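Local coordinates for protein CD180 antigen (Mus musculus, PDB 3T6Q) that probably cooperates with MD-1 and TLR4 in the B-cell innate response to bacterial lipopolysaccharide, leading to NF-kappa-B activation, at residues Leu232-Asp237 / Gln262-Phe267; Gln281-Thr286 / Val298-Leu303; Leu303-Leu308 / Ser326-Ser331; Cys317-Ser322 / Gly344-Leu349; Ser376-Leu381 / Pro400-Leu405. All coordinates share one frame; numbering follows the deposited sequence. Where two conformers were deposited one is given.

Contact 1. Residues Leu232-Asp237 / Gln262-Phe267; sequences LGTFED and QKHYFF
T234 and K263, with Q262 beside them, carry most of this buried contact between two loops that follow neighbouring strands of the leucine-rich repeat solenoid. The backbone of T234 is held at both ends by Q262. T234 N gives a nearly straight bond of 2.9 Å to Q262 O, and Q262 NE2 returns one of 3.1 Å to T234 O, which lies close to the plane of the amide. Q262 can reach back in this way because its CG sits between its backbone N and carbonyl carbon (chi1 70°), folding the chain over CA of G233. The same NE2 also bonds the backbone of a chain of another protein. T234 CG2 is 3.4 Å from K263 O and stands over the face of the H264 ring, 3.7 Å from its centroid, in a CH-pi contact. The turn of the imidazole is set at its edge, where H264 NE2 donates in the ring plane to L232 O at 2.8 Å; the T234 methyl covers one face. K263 crosses the 232-237 loop of the preceding turn, its CB 3.5 Å from T234 O, then bends at chi4 (-84°) to bring NZ to E236 OE2, a salt bridge of 2.8 Å on the anti lone pair of the carboxylate. The other protein chain packs on F235 and E236. L232 and H264 rest on L215 of helix 215-221, while backbone bonds to N260, at the end of strand 255-260, and to T286, just past strand 282-284, tie in the loops.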
# COMPACT_ATOMS: atom_id res chain seq x y z
N LEU A 232 21.69 10.61 7.89
CA LEU A 232 21.66 10.74 6.44
C LEU A 232 22.40 9.61 5.74
O LEU A 232 22.92 9.78 4.64
CB LEU A 232 22.26 12.08 6.00
CG LEU A 232 21.50 13.33 6.48
CD1 LEU A 232 22.32 14.56 6.11
CD2 LEU A 232 20.13 13.45 5.85
N GLY A 233 22.43 8.44 6.36
CA GLY A 233 23.08 7.27 5.76
C GLY A 233 22.27 6.79 4.56
O GLY A 233 21.06 7.11 4.39
N THR A 234 22.92 5.98 3.73
CA THR A 234 22.19 5.29 2.68
C THR A 234 22.41 3.79 2.88
O THR A 234 22.94 3.39 3.91
CB THR A 234 22.57 5.78 1.28
OG1 THR A 234 21.70 5.10 0.34
CG2 THR A 234 24.06 5.50 0.94
N PHE A 235 22.02 2.97 1.91
CA PHE A 235 21.98 1.50 2.10
C PHE A 235 22.60 0.81 0.89
O PHE A 235 22.77 1.44 -0.17
CB PHE A 235 20.52 1.02 2.30
CG PHE A 235 19.82 1.74 3.43
CD1 PHE A 235 20.18 1.48 4.76
CD2 PHE A 235 18.87 2.74 3.15
CE1 PHE A 235 19.56 2.20 5.79
CE2 PHE A 235 18.26 3.47 4.17
CZ PHE A 235 18.60 3.19 5.49
N GLU A 236 22.84 -0.50 1.01
CA GLU A 236 23.52 -1.27 -0.03
C GLU A 236 22.65 -1.37 -1.26
O GLU A 236 23.14 -1.46 -2.39
CB GLU A 236 23.91 -2.67 0.51
CG GLU A 236 25.12 -2.53 1.41
CD GLU A 236 25.68 -3.86 1.89
OE1 GLU A 236 25.25 -4.95 1.39
OE2 GLU A 236 26.57 -3.79 2.77
N ASP A 237 21.35 -1.29 -1.05
CA ASP A 237 20.41 -1.42 -2.17
C ASP A 237 19.97 -0.09 -2.80
O ASP A 237 19.04 -0.08 -3.61
CB ASP A 237 19.21 -2.27 -1.77
CG ASP A 237 18.46 -1.71 -0.54
OD1 ASP A 237 19.08 -1.39 0.50
OD2 ASP A 237 17.22 -1.66 -0.59
N GLN A 262 26.63 7.06 6.66
CA GLN A 262 27.10 5.73 6.27
C GLN A 262 26.77 5.35 4.81
O GLN A 262 25.73 5.76 4.27
CB GLN A 262 26.53 4.68 7.25
CG GLN A 262 25.01 4.46 7.10
CD GLN A 262 24.60 3.03 7.51
OE1 GLN A 262 25.01 2.53 8.53
NE2 GLN A 262 23.79 2.39 6.69
N LYS A 263 27.69 4.59 4.20
CA LYS A 263 27.48 3.90 2.91
C LYS A 263 27.43 4.82 1.72
O LYS A 263 27.26 4.36 0.61
CB LYS A 263 26.27 2.96 2.93
CG LYS A 263 26.46 1.80 3.93
CD LYS A 263 25.68 0.56 3.50
CE LYS A 263 26.13 -0.64 4.34
NZ LYS A 263 27.35 -1.29 3.79
N HIS A 264 27.57 6.14 1.93
CA HIS A 264 27.83 7.01 0.78
C HIS A 264 29.21 6.79 0.25
O HIS A 264 30.11 6.32 0.99
CB HIS A 264 27.62 8.50 1.13
CG HIS A 264 26.18 8.84 1.36
ND1 HIS A 264 25.29 8.98 0.33
CD2 HIS A 264 25.46 9.00 2.54
CE1 HIS A 264 24.08 9.25 0.83
NE2 HIS A 264 24.16 9.24 2.19
N TYR A 265 29.40 7.12 -1.02
CA TYR A 265 30.68 6.83 -1.66
C TYR A 265 31.67 8.00 -1.51
O TYR A 265 31.68 8.90 -2.34
CB TYR A 265 30.46 6.47 -3.12
CG TYR A 265 31.66 5.89 -3.84
CD1 TYR A 265 32.20 6.53 -4.97
CD2 TYR A 265 32.25 4.69 -3.41
CE1 TYR A 265 33.29 6.00 -5.64
CE2 TYR A 265 33.34 4.15 -4.08
CZ TYR A 265 33.85 4.82 -5.19
OH TYR A 265 34.92 4.30 -5.86
N PHE A 266 32.48 7.96 -0.45
CA PHE A 266 33.48 8.98 -0.19
C PHE A 266 34.85 8.74 -0.87
O PHE A 266 35.46 9.70 -1.30
CB PHE A 266 33.70 9.22 1.31
CG PHE A 266 32.62 10.07 1.99
CD1 PHE A 266 32.90 11.40 2.38
CD2 PHE A 266 31.37 9.53 2.32
CE1 PHE A 266 31.91 12.16 3.06
CE2 PHE A 266 30.39 10.28 2.99
CZ PHE A 266 30.65 11.60 3.35
N PHE A 267 35.31 7.49 -0.98
CA PHE A 267 36.61 7.17 -1.65
C PHE A 267 37.28 8.33 -2.43
O PHE A 267 36.63 8.98 -3.27
CB PHE A 267 36.45 5.94 -2.58
CG PHE A 267 37.72 5.55 -3.30
CD1 PHE A 267 37.89 5.85 -4.66
CD2 PHE A 267 38.76 4.90 -2.62
CE1 PHE A 267 39.06 5.50 -5.34
CE2 PHE A 267 39.94 4.55 -3.29
CZ PHE A 267 40.09 4.85 -4.65

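Contact 2. Residues Gln281-Thr286 / Val298-Leu303; sequences QELDLT and VGLSTL
Beyond L283, whose side chain meets L300 and L303, D284 OD1 is gripped twice by T286. The hydroxyl OG1 of T286 approaches it at 2.6 Å on the syn lone pair, and the backbone N of T286 donates to it at 2.9 Å, which closes an Asx turn at the end of strand 282-284. No hydrogen bond crosses the contact; the side chains that touch are leucines, with one methyl against backbone. L303 has CG anti to its backbone N (chi1 -170°), which lays CD1 against the strand backbone, 3.5 Å from Q281 O and 3.9 Å from CB of L283. The side chain of L300 comes in at about a right angle to that of L283, tip to tip, with both of its methyls 4.0 Å from L283 CD2. L300 and L303 are the two ends of a type I turn closed by L303 N to L300 O, and this turn sets their side chains next to each other on the side of the strand to which L283 points. L283 also touches I259 and L306 of the flanking strands, one layer of the leucine core inside the solenoid. The return loop is thus held to the strand by leucine burial, while polar groups are met elsewhere: D284 OD1 by T286, Q281 NE2 by G279 O, and Q281 OE1 by K304 of the next repeat.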
# COMPACT_ATOMS: atom_id res chain seq x y z
N GLN A 281 29.84 17.57 16.73
CA GLN A 281 30.48 16.85 17.80
C GLN A 281 30.79 15.40 17.42
O GLN A 281 31.76 14.83 17.91
CB GLN A 281 29.63 16.91 19.07
CG GLN A 281 29.36 18.36 19.57
CD GLN A 281 30.62 19.15 19.84
OE1 GLN A 281 31.42 18.80 20.72
NE2 GLN A 281 30.80 20.23 19.10
N GLU A 282 29.93 14.80 16.59
CA GLU A 282 30.07 13.38 16.26
C GLU A 282 29.85 13.21 14.78
O GLU A 282 28.90 13.80 14.22
CB GLU A 282 29.02 12.53 16.96
CG GLU A 282 28.91 12.76 18.44
CD GLU A 282 28.11 11.65 19.12
OE1 GLU A 282 27.79 10.59 18.45
OE2 GLU A 282 27.82 11.84 20.32
N LEU A 283 30.73 12.43 14.15
CA LEU A 283 30.62 12.18 12.71
C LEU A 283 30.78 10.68 12.45
O LEU A 283 31.74 10.03 12.92
CB LEU A 283 31.68 12.98 11.92
CG LEU A 283 31.96 12.59 10.46
CD1 LEU A 283 30.71 12.90 9.64
CD2 LEU A 283 33.15 13.43 10.02
N ASP A 284 29.83 10.12 11.72
CA ASP A 284 29.85 8.67 11.44
C ASP A 284 30.03 8.42 9.94
O ASP A 284 29.12 8.70 9.14
CB ASP A 284 28.55 8.01 11.93
CG ASP A 284 28.65 6.48 11.96
OD1 ASP A 284 29.19 5.87 10.98
OD2 ASP A 284 28.23 5.89 13.00
N LEU A 285 31.16 7.83 9.57
CA LEU A 285 31.46 7.53 8.15
C LEU A 285 31.59 6.01 7.91
O LEU A 285 32.44 5.57 7.13
CB LEU A 285 32.72 8.27 7.74
CG LEU A 285 32.61 9.82 7.79
CD1 LEU A 285 33.99 10.45 7.62
CD2 LEU A 285 31.68 10.34 6.68
N THR A 286 30.75 5.24 8.60
CA THR A 286 30.73 3.78 8.50
C THR A 286 30.57 3.32 7.04
O THR A 286 29.65 3.79 6.33
CB THR A 286 29.60 3.17 9.34
OG1 THR A 286 29.86 3.42 10.72
CG2 THR A 286 29.54 1.60 9.11
N VAL A 298 40.24 19.95 6.69
CA VAL A 298 39.72 21.07 7.51
C VAL A 298 38.27 20.84 8.02
O VAL A 298 37.48 20.14 7.35
CB VAL A 298 39.78 22.42 6.74
CG1 VAL A 298 41.23 22.87 6.53
CG2 VAL A 298 39.10 22.25 5.38
N GLY A 299 37.95 21.44 9.18
CA GLY A 299 36.56 21.55 9.65
C GLY A 299 36.17 20.54 10.73
O GLY A 299 35.01 20.46 11.14
N LEU A 300 37.14 19.77 11.21
CA LEU A 300 36.87 18.74 12.20
C LEU A 300 37.82 18.89 13.37
O LEU A 300 37.99 17.98 14.16
CB LEU A 300 37.04 17.33 11.55
CG LEU A 300 36.11 17.05 10.36
CD1 LEU A 300 36.48 15.68 9.79
CD2 LEU A 300 34.62 17.04 10.74
N SER A 301 38.45 20.06 13.51
CA SER A 301 39.44 20.21 14.57
C SER A 301 38.84 20.17 16.01
O SER A 301 39.58 19.94 17.00
CB SER A 301 40.22 21.52 14.33
OG SER A 301 39.42 22.59 14.80
N THR A 302 37.53 20.41 16.15
CA THR A 302 36.82 20.29 17.45
C THR A 302 35.81 19.13 17.54
O THR A 302 35.08 19.00 18.53
CB THR A 302 36.16 21.63 17.93
OG1 THR A 302 35.03 21.93 17.11
CG2 THR A 302 37.17 22.83 17.84
N LEU A 303 35.82 18.23 16.53
CA LEU A 303 35.03 17.01 16.59
C LEU A 303 35.44 16.17 17.81
O LEU A 303 36.64 16.04 18.08
CB LEU A 303 35.29 16.17 15.29
CG LEU A 303 34.37 14.97 15.08
CD1 LEU A 303 32.99 15.45 14.68
CD2 LEU A 303 35.04 14.06 14.04

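Contact 3. Residues Leu303-Leu308 / Ser326-Ser331; sequences LKKLVL and SLTHLS
Side by side, L306 and L330 point into the solenoid interior from strands 305-307 and 329-331, which run parallel, 2° apart, at an axis distance of 4.9 Å. This inner side is tightly packed. L327 swings CD2 over the backbone of K304 and meets CB of L306 at 3.8 Å, and L303, already set against the previous strand, adds its CD2 to the methyl of L327. The segments are joined by a parallel ladder, L306 N to H329 O, S331 N to L306 O and L308 N to S331 O. At its start K304 O is gripped twice, at 2.7 Å by T328 N in the carbonyl plane and at 3.0 Å by H329 N nearly along the C=O axis. L303, L306, L308 and N311 fit the LxxLxLxxN signature of the repeat. The opposite side, with K305, V307, H329 and S331, is more polar and only partly exposed. There K305, extended beyond CG, lies alongside H329 with CE over the centre of the ring, 3.8 Å from its centroid in a CH-pi contact. Water enters on this face: one molecule donates to L306 O and also meets S331 OG. The outer end is looser. Here a water is held between L303 O (2.8 Å) and S326 N (2.9 Å). S326 OG bonds S301 O and K304 NZ bonds T302 O and Q281 OE1; a water also lies between them, only weakly tied to the lysine. Direct peptide bonds thus fix the register, leucines seal the interior, and the outer end relies partly on water.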
# COMPACT_ATOMS: atom_id res chain seq x y z
N LEU A 303 35.82 18.23 16.53
CA LEU A 303 35.03 17.01 16.59
C LEU A 303 35.44 16.17 17.81
O LEU A 303 36.64 16.04 18.08
CB LEU A 303 35.29 16.17 15.29
CG LEU A 303 34.37 14.97 15.08
CD1 LEU A 303 32.99 15.45 14.68
CD2 LEU A 303 35.04 14.06 14.04
N LYS A 304 34.46 15.59 18.51
CA LYS A 304 34.73 14.74 19.67
C LYS A 304 34.70 13.22 19.37
O LYS A 304 35.47 12.44 19.94
CB LYS A 304 33.76 15.08 20.81
CG LYS A 304 33.70 16.59 21.14
CD LYS A 304 35.07 17.17 21.53
CE LYS A 304 34.89 18.57 22.19
NZ LYS A 304 34.21 19.45 21.18
N LYS A 305 33.79 12.82 18.49
CA LYS A 305 33.60 11.36 18.23
C LYS A 305 33.62 11.12 16.74
O LYS A 305 32.95 11.84 15.99
CB LYS A 305 32.28 10.83 18.83
CG LYS A 305 32.14 11.16 20.32
CD LYS A 305 30.96 10.43 20.98
CE LYS A 305 30.72 10.91 22.40
NZ LYS A 305 29.92 9.88 23.14
N LEU A 306 34.38 10.11 16.32
CA LEU A 306 34.52 9.79 14.92
C LEU A 306 34.39 8.27 14.71
O LEU A 306 35.01 7.47 15.42
CB LEU A 306 35.89 10.27 14.38
CG LEU A 306 36.23 10.01 12.90
CD1 LEU A 306 35.24 10.71 11.94
CD2 LEU A 306 37.69 10.42 12.60
N VAL A 307 33.57 7.88 13.74
CA VAL A 307 33.42 6.48 13.45
C VAL A 307 33.92 6.25 12.02
O VAL A 307 33.36 6.82 11.07
CB VAL A 307 31.96 6.02 13.55
CG1 VAL A 307 31.85 4.51 13.18
CG2 VAL A 307 31.40 6.26 14.97
N LEU A 308 34.95 5.42 11.87
CA LEU A 308 35.52 5.10 10.50
C LEU A 308 35.48 3.59 10.26
O LEU A 308 36.27 3.03 9.50
CB LEU A 308 36.97 5.55 10.45
CG LEU A 308 37.24 7.07 10.63
CD1 LEU A 308 38.74 7.39 10.66
CD2 LEU A 308 36.55 7.86 9.55
N SER A 326 40.81 17.19 18.84
CA SER A 326 39.89 17.18 20.00
C SER A 326 39.26 15.81 20.29
O SER A 326 38.52 15.66 21.28
CB SER A 326 38.76 18.23 19.83
OG SER A 326 39.35 19.50 19.64
N LEU A 327 39.51 14.80 19.45
CA LEU A 327 38.78 13.52 19.60
C LEU A 327 38.85 12.88 20.98
O LEU A 327 39.94 12.77 21.56
CB LEU A 327 39.27 12.44 18.64
CG LEU A 327 38.72 12.26 17.25
CD1 LEU A 327 39.05 10.83 16.76
CD2 LEU A 327 37.24 12.62 17.09
N THR A 328 37.69 12.49 21.52
CA THR A 328 37.68 11.73 22.76
C THR A 328 37.30 10.25 22.47
O THR A 328 37.63 9.38 23.27
CB THR A 328 36.65 12.32 23.78
OG1 THR A 328 35.35 12.39 23.16
CG2 THR A 328 37.08 13.73 24.18
N HIS A 329 36.58 10.02 21.37
CA HIS A 329 36.14 8.67 20.98
C HIS A 329 36.45 8.41 19.53
O HIS A 329 36.10 9.20 18.64
CB HIS A 329 34.60 8.53 21.16
CG HIS A 329 34.12 8.81 22.58
ND1 HIS A 329 33.39 7.91 23.30
CD2 HIS A 329 34.27 9.94 23.41
CE1 HIS A 329 33.12 8.43 24.52
NE2 HIS A 329 33.67 9.66 24.59
N LEU A 330 37.07 7.25 19.26
CA LEU A 330 37.44 6.84 17.90
C LEU A 330 37.11 5.36 17.72
O LEU A 330 37.61 4.54 18.48
CB LEU A 330 38.95 7.05 17.66
CG LEU A 330 39.47 6.53 16.28
CD1 LEU A 330 38.81 7.29 15.12
CD2 LEU A 330 40.98 6.71 16.22
N SER A 331 36.27 5.04 16.73
CA SER A 331 35.90 3.67 16.39
C SER A 331 36.33 3.36 14.99
O SER A 331 35.97 4.09 14.06
CB SER A 331 34.38 3.51 16.44
OG SER A 331 33.99 3.71 17.77
O HOH W 1 38.96 16.81 16.68
O HOH W 2 37.36 20.77 21.36
O HOH W 3 33.71 6.85 18.14

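Contact 4. Residues Cys317-Ser322 / Gly344-Leu349; sequences CQISAS and GCLENL. With NAG (2-acetamido-2-deoxy-beta-D-glucopyranose), chain T.
The carboxamide of N348, which has two conformers, is placed only tentatively against the 3-10 segment 321-322: in the one described, CA of S322 lies over one side of its plane, 3.7 Å from OD1, while the methyl of A321 meets its edge, 3.5 Å from ND2. A321 O is near the same nitrogen, but the angle is too poor for a hydrogen bond. The carboxylate of E347, at the end of an extended chain, has the acetamide methyl C8 of a NAG over one face, 3.7 Å from CD; this sugar belongs to a glycan of the protein itself and lies by N374. The covalent tie is the disulfide between C317 and C345, SG to SG 2.1 Å with chi3 -93°, near the unstrained right angle. These loops are the outer returns of two successive leucine-rich repeats, LRR 10 and LRR 11, so the disulfide staples one turn of the solenoid to the next on its convex side. I319 CD1 and L346 CD2 meet at 3.9 Å, their side chains at about a right angle, and both touch L330 on the inner side of strand 329-331. I319 reaches it because CG1 sits between its backbone N and carbonyl carbon (chi1 76°). A321 CB fits among C345 O, L346 and L349, 4.1 Å from CG of L349. A water bridges the loops, accepting from A321 N at 3.0 Å and lying within donating distance of C345 O at 2.8 Å.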
# COMPACT_ATOMS: atom_id res chain seq x y z
N CYS A 317 47.99 4.97 10.23
CA CYS A 317 48.52 6.29 9.86
C CYS A 317 47.75 6.97 8.68
O CYS A 317 47.75 8.18 8.58
CB CYS A 317 50.02 6.24 9.61
SG CYS A 317 51.04 6.41 11.12
N GLN A 318 46.99 6.21 7.91
CA GLN A 318 46.21 6.74 6.79
C GLN A 318 44.92 7.47 7.20
O GLN A 318 44.24 8.05 6.34
CB GLN A 318 45.86 5.61 5.79
CG GLN A 318 47.05 5.07 4.97
CD GLN A 318 46.65 3.86 4.13
OE1 GLN A 318 46.02 2.93 4.62
NE2 GLN A 318 47.04 3.87 2.86
N ILE A 319 44.55 7.43 8.49
CA ILE A 319 43.42 8.24 8.94
C ILE A 319 43.86 9.69 9.17
O ILE A 319 43.00 10.56 9.30
CB ILE A 319 42.65 7.65 10.17
CG1 ILE A 319 43.43 7.85 11.50
CG2 ILE A 319 42.33 6.17 9.93
CD1 ILE A 319 42.56 7.81 12.76
N SER A 320 45.18 9.93 9.20
CA SER A 320 45.74 11.27 9.43
C SER A 320 45.17 11.93 10.68
O SER A 320 44.44 12.94 10.59
CB SER A 320 45.49 12.18 8.20
OG SER A 320 46.19 11.67 7.07
N ALA A 321 45.50 11.37 11.84
CA ALA A 321 44.90 11.76 13.10
C ALA A 321 45.21 13.21 13.50
O ALA A 321 44.56 13.74 14.42
CB ALA A 321 45.40 10.80 14.20
N SER A 322 46.21 13.82 12.85
CA SER A 322 46.49 15.26 12.99
C SER A 322 45.24 16.09 12.63
O SER A 322 45.11 17.20 13.09
CB SER A 322 47.68 15.67 12.09
OG SER A 322 47.36 15.38 10.71
N GLY A 344 52.93 5.06 16.72
CA GLY A 344 52.62 6.45 16.99
C GLY A 344 51.61 7.12 16.06
O GLY A 344 51.60 8.34 15.97
N CYS A 345 50.76 6.33 15.38
CA CYS A 345 49.81 6.86 14.39
C CYS A 345 48.70 7.65 15.03
O CYS A 345 48.02 8.41 14.35
CB CYS A 345 49.21 5.75 13.56
SG CYS A 345 50.46 4.96 12.52
N LEU A 346 48.50 7.46 16.34
CA LEU A 346 47.44 8.20 17.05
C LEU A 346 48.04 9.15 18.10
O LEU A 346 47.34 9.70 18.94
CB LEU A 346 46.43 7.23 17.70
CG LEU A 346 45.67 6.24 16.83
CD1 LEU A 346 44.67 5.42 17.64
CD2 LEU A 346 44.93 6.93 15.69
N GLU A 347 49.35 9.38 18.03
CA GLU A 347 50.01 10.07 19.13
C GLU A 347 49.50 11.54 19.40
O GLU A 347 49.70 12.07 20.50
CB GLU A 347 51.52 10.04 18.94
CG GLU A 347 51.98 10.85 17.74
CD GLU A 347 53.50 10.77 17.51
OE1 GLU A 347 53.95 11.37 16.52
OE2 GLU A 347 54.21 10.10 18.30
N ASN A 348 48.89 12.21 18.42
CA ASN A 348 48.39 13.57 18.72
C ASN A 348 46.99 13.60 19.32
O ASN A 348 46.47 14.67 19.66
CB ASN A 348 48.50 14.52 17.52
CG ASN A 348 48.34 13.80 16.22
OD1 ASN A 348 49.12 14.01 15.26
ND2 ASN A 348 47.37 12.89 16.17
N LEU A 349 46.37 12.43 19.48
CA LEU A 349 45.06 12.39 20.12
C LEU A 349 45.18 12.36 21.62
O LEU A 349 44.81 11.38 22.30
CB LEU A 349 44.25 11.21 19.59
CG LEU A 349 44.13 11.18 18.08
CD1 LEU A 349 43.30 9.99 17.65
CD2 LEU A 349 43.48 12.45 17.55
C1 NAG T . 51.55 13.83 23.35
C2 NAG T . 51.70 14.86 22.22
C3 NAG T . 52.02 16.25 22.77
C4 NAG T . 51.06 16.63 23.91
C5 NAG T . 50.97 15.54 24.98
C6 NAG T . 49.83 15.84 25.96
C7 NAG T . 52.67 14.49 19.99
C8 NAG T . 53.88 14.07 19.22
N2 NAG T . 52.79 14.46 21.33
O3 NAG T . 51.86 17.16 21.68
O4 NAG T . 51.39 17.90 24.48
O5 NAG T . 50.67 14.26 24.39
O6 NAG T . 49.78 14.75 26.87
O7 NAG T . 51.65 14.84 19.39
O HOH W 4 47.10 8.83 11.77

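Contact 5. Residues Ser376-Leu381 / Pro400-Leu405; sequences SHLQSL and PQLELL
L402 sends CD1 between L378 and L381, 3.8 Å from CG of L378 and 4.0 Å from CB of L381, and L381 then lies alongside L405 with their CD2 methyls in touch at 3.8 Å. L381 has CG anti to its backbone N (chi1 169°), which holds the side chain beside that of L405. On the opposite face S380 OG sits against L404 CD2, and L404 in turn touches two NAG residues of glycans carried by the protein. These side chains are positioned by a short parallel pairing: Q379 O takes both E403 N (2.7 Å) and L404 N (3.1 Å), and L381 N donates to L404 O. Farther out, water does the joining. One molecule spans S376 O, weakly, L378 O and Q401 N; a second links Q401 O (2.6 Å), E403 OE2 and Q379 NE2, whose amide is fixed on its other side by R353. L355 and L430 of the flanking strands continue the leucine layer. The contact joins LRR 13 to LRR 14, with buried leucines for cohesion, peptide bonds for register and solvent bridges where the strands have not yet begun.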
# COMPACT_ATOMS: atom_id res chain seq x y z
N SER A 376 47.75 8.89 26.68
CA SER A 376 47.89 8.80 28.13
C SER A 376 46.56 8.95 28.87
O SER A 376 46.46 8.60 30.05
CB SER A 376 48.93 9.89 28.56
OG SER A 376 48.29 11.15 28.46
N HIS A 377 45.51 9.44 28.19
CA HIS A 377 44.19 9.57 28.80
C HIS A 377 43.19 8.48 28.44
O HIS A 377 42.02 8.54 28.83
CB HIS A 377 43.62 10.95 28.47
CG HIS A 377 44.29 12.07 29.24
ND1 HIS A 377 44.72 13.21 28.65
CD2 HIS A 377 44.63 12.17 30.59
CE1 HIS A 377 45.28 14.01 29.59
NE2 HIS A 377 45.22 13.37 30.77
N LEU A 378 43.64 7.48 27.66
CA LEU A 378 42.75 6.39 27.22
C LEU A 378 42.13 5.66 28.41
O LEU A 378 42.82 5.37 29.38
CB LEU A 378 43.54 5.36 26.36
CG LEU A 378 42.61 4.54 25.47
CD1 LEU A 378 41.84 5.44 24.50
CD2 LEU A 378 43.44 3.52 24.68
N GLN A 379 40.82 5.40 28.35
CA GLN A 379 40.18 4.71 29.44
C GLN A 379 39.52 3.46 29.01
O GLN A 379 39.25 2.61 29.85
CB GLN A 379 39.12 5.59 30.09
CG GLN A 379 39.77 6.76 30.80
CD GLN A 379 38.75 7.74 31.37
OE1 GLN A 379 38.06 8.41 30.64
NE2 GLN A 379 38.70 7.85 32.67
N SER A 380 39.17 3.36 27.72
CA SER A 380 38.51 2.14 27.27
C SER A 380 39.16 1.71 25.94
O SER A 380 39.32 2.54 25.02
CB SER A 380 37.02 2.39 27.10
OG SER A 380 36.36 1.21 26.74
N LEU A 381 39.57 0.45 25.85
CA LEU A 381 40.26 -0.00 24.66
C LEU A 381 39.72 -1.35 24.23
O LEU A 381 39.69 -2.30 25.01
CB LEU A 381 41.76 -0.11 24.91
CG LEU A 381 42.59 -0.84 23.82
CD1 LEU A 381 42.56 -0.00 22.53
CD2 LEU A 381 44.00 -1.01 24.38
N PRO A 400 48.19 4.20 31.07
CA PRO A 400 48.08 3.80 32.49
C PRO A 400 46.70 3.99 33.12
O PRO A 400 46.44 3.39 34.15
CB PRO A 400 49.12 4.69 33.19
CG PRO A 400 49.31 5.86 32.30
CD PRO A 400 49.01 5.42 30.89
N GLN A 401 45.82 4.80 32.51
CA GLN A 401 44.50 5.11 33.08
C GLN A 401 43.41 4.18 32.61
O GLN A 401 42.25 4.47 32.85
CB GLN A 401 44.05 6.55 32.74
CG GLN A 401 45.11 7.61 32.88
CD GLN A 401 45.27 8.06 34.30
OE1 GLN A 401 45.13 9.26 34.59
NE2 GLN A 401 45.55 7.13 35.19
N LEU A 402 43.75 3.08 31.94
CA LEU A 402 42.69 2.25 31.31
C LEU A 402 41.76 1.74 32.39
O LEU A 402 42.25 1.28 33.42
CB LEU A 402 43.36 1.04 30.60
CG LEU A 402 43.07 0.69 29.14
CD1 LEU A 402 42.72 1.86 28.22
CD2 LEU A 402 44.21 -0.17 28.58
N GLU A 403 40.44 1.75 32.13
CA GLU A 403 39.48 1.15 33.06
C GLU A 403 38.80 -0.09 32.49
O GLU A 403 38.31 -0.93 33.24
CB GLU A 403 38.36 2.14 33.44
CG GLU A 403 38.96 3.40 34.06
CD GLU A 403 37.94 4.29 34.74
OE1 GLU A 403 36.76 4.32 34.31
OE2 GLU A 403 38.36 4.98 35.68
N LEU A 404 38.75 -0.18 31.16
CA LEU A 404 38.19 -1.35 30.53
C LEU A 404 39.12 -1.76 29.39
O LEU A 404 39.56 -0.90 28.64
CB LEU A 404 36.78 -1.06 29.98
CG LEU A 404 36.11 -2.30 29.32
CD1 LEU A 404 34.61 -2.26 29.54
CD2 LEU A 404 36.42 -2.40 27.81
N LEU A 405 39.42 -3.06 29.29
CA LEU A 405 40.27 -3.60 28.21
C LEU A 405 39.58 -4.88 27.66
O LEU A 405 39.35 -5.81 28.43
CB LEU A 405 41.62 -3.95 28.81
CG LEU A 405 42.90 -3.97 27.95
CD1 LEU A 405 44.05 -4.85 28.46
CD2 LEU A 405 42.73 -3.98 26.41
O HOH W 5 45.52 5.90 29.87
O HOH W 6 40.87 6.11 34.37

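How the contacts relate
Contacts 1 to 4 follow successive turns of the horseshoe; contact 5 lies farther along, between LRR 13 and LRR 14. Contacts 1 and 2, centres about 17 Å apart, are joined by K263 N to T286 O (3.0 Å) and by F266 on L285. Contact 2 hands L303 on to contact 3, about 7 Å away between centres; L285 N reaches V307 O at 2.8 Å. Contacts 3 and 4 alternate along the chain and share one core, with L330 touching I319, L346 and L349. Contact 5 touches none of the others, its nearest atoms about 6 Å from contacts 3 and 4 (centres about 15 and 18 Å). Contact 1, and T286 of contact 2, border another protein chain; contacts 4 and 5 touch glycans of the protein itself.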